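Local coordinates for designed helical repeat protein (Synthetic construct, PDB 5CWG) that serves as a de novo designed repeat scaffold of stacked helices joined by short loops, with no natural function to its name, at residues 148-152 with 153-157. Numbering follows the deposited sequence. Where two conformers were deposited one is given.
Sequences AGITS and SETLK
S152 and T155 meet where the loop ends and helix 153-173 begins, and hydrogen bonding through the serine side chain dominates the junction. S152 OG accepts from T155 N at 3.0 Å, in a nearly straight bond with 164° at the hydrogen. The serine torsion explains the reach: with OG opposite its own backbone N (chi1 170°), the hydroxyl swings forward over the first turn, where its oxygen also lies 3.2 Å from E154 N. A water bridges the two hydroxyls, 3.0 Å from S152 OG and equally far from T155 OG1. The backbone adds a weak bond, L156 N to S152 O at 3.4 Å, that opens the helical ladder.

This is the classic N-cap, in which a side-chain oxygen takes up an amide of the first turn, where the usual i-4 carbonyl of a helix is lacking. It completes a helix-loop-helix connection in the repeat array: helix 127-148 ends in a Schellman motif, whose left-handed residue is G149, and three residues later S152 caps the next helix. An alanine in place of S152 would probably leave T155 N without its side-chain acceptor and the bridging water with one fewer partner, so that the first turn might fray.

Apolar packing is slighter. I150 CG2 rests 3.8 Å from T155 CG2, the two side chains crossing at about a right angle, while I150 also packs on F188 and A192 of helix 177-195.

One charge pair lies along the helix, K157 NZ to E154 OE2 at 2.7 Å through the syn lone pair; a second salt bridge ties K157 to E104 of helix 103-123.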
loop_
_atom_site.group_PDB
_atom_site.type_symbol
_atom_site.label_atom_id
_atom_site.label_comp_id
_atom_site.label_asym_id
_atom_site.label_seq_id
_atom_site.Cartn_x
_atom_site.Cartn_y
_atom_site.Cartn_z
ATOM N N ALA A 148 -23.144 1.451 0.741
ATOM C CA ALA A 148 -24.127 0.371 0.741
ATOM C C ALA A 148 -24.452 -0.133 2.140
ATOM O O ALA A 148 -25.310 -1.005 2.264
ATOM C CB ALA A 148 -23.630 -0.790 -0.122
ATOM N N GLY A 149 -23.786 0.384 3.164
ATOM C CA GLY A 149 -24.026 -0.063 4.529
ATOM C C GLY A 149 -23.473 -1.450 4.792
ATOM O O GLY A 149 -23.978 -2.147 5.676
ATOM N N ILE A 150 -22.433 -1.843 4.063
ATOM C CA ILE A 150 -21.815 -3.150 4.278
ATOM C C ILE A 150 -20.830 -3.027 5.417
ATOM O O ILE A 150 -19.809 -2.350 5.309
ATOM C CB ILE A 150 -21.091 -3.642 2.997
ATOM C CG1 ILE A 150 -22.110 -3.844 1.868
ATOM C CG2 ILE A 150 -20.282 -4.908 3.275
ATOM C CD1 ILE A 150 -21.496 -4.074 0.464
ATOM N N THR A 151 -21.153 -3.708 6.503
ATOM C CA THR A 151 -20.364 -3.668 7.723
ATOM C C THR A 151 -19.528 -4.945 7.896
ATOM O O THR A 151 -18.674 -5.022 8.779
ATOM C CB THR A 151 -21.271 -3.488 8.941
ATOM O OG1 THR A 151 -22.341 -4.441 8.863
ATOM C CG2 THR A 151 -21.857 -2.066 8.973
ATOM N N SER A 152 -19.754 -5.935 7.044
ATOM C CA SER A 152 -19.091 -7.220 7.159
ATOM C C SER A 152 -17.612 -7.141 6.794
ATOM O O SER A 152 -17.245 -6.719 5.705
ATOM C CB SER A 152 -19.752 -8.211 6.210
ATOM O OG SER A 152 -18.995 -9.405 6.118
ATOM N N SER A 153 -16.766 -7.608 7.703
ATOM C CA SER A 153 -15.343 -7.711 7.392
ATOM C C SER A 153 -15.083 -8.805 6.363
ATOM O O SER A 153 -14.193 -8.660 5.538
ATOM C CB SER A 153 -14.524 -7.930 8.664
ATOM O OG SER A 153 -15.127 -8.901 9.505
ATOM N N GLU A 154 -15.871 -9.874 6.371
ATOM C CA GLU A 154 -15.714 -10.932 5.376
ATOM C C GLU A 154 -16.007 -10.428 3.980
ATOM O O GLU A 154 -15.281 -10.729 3.028
ATOM C CB GLU A 154 -16.604 -12.128 5.702
ATOM C CG GLU A 154 -16.090 -12.961 6.896
ATOM C CD GLU A 154 -14.682 -13.483 6.645
ATOM O OE1 GLU A 154 -14.539 -14.409 5.824
ATOM O OE2 GLU A 154 -13.723 -12.950 7.225
ATOM N N THR A 155 -17.056 -9.631 3.821
ATOM C CA THR A 155 -17.400 -9.102 2.516
ATOM C C THR A 155 -16.265 -8.244 1.948
ATOM O O THR A 155 -15.890 -8.349 0.773
ATOM C CB THR A 155 -18.713 -8.340 2.545
ATOM O OG1 THR A 155 -19.732 -9.237 2.970
ATOM C CG2 THR A 155 -19.083 -7.802 1.175
ATOM N N LEU A 156 -15.701 -7.381 2.786
ATOM C CA LEU A 156 -14.628 -6.507 2.350
ATOM C C LEU A 156 -13.342 -7.284 2.083
ATOM O O LEU A 156 -12.625 -6.996 1.128
ATOM C CB LEU A 156 -14.369 -5.425 3.388
ATOM C CG LEU A 156 -14.737 -3.980 3.025
ATOM C CD1 LEU A 156 -14.148 -3.037 4.035
ATOM C CD2 LEU A 156 -14.233 -3.565 1.642
ATOM N N LYS A 157 -13.035 -8.272 2.910
ATOM C CA LYS A 157 -11.880 -9.118 2.657
ATOM C C LYS A 157 -12.045 -9.833 1.324
ATOM O O LYS A 157 -11.111 -9.869 0.516
ATOM C CB LYS A 157 -11.687 -10.167 3.763
ATOM C CG LYS A 157 -11.259 -9.632 5.130
ATOM C CD LYS A 157 -11.491 -10.638 6.249
ATOM C CE LYS A 157 -10.749 -11.952 6.032
ATOM N NZ LYS A 157 -11.034 -12.941 7.143
HETATM O O HOH W 1 -20.435 -11.607 4.631
#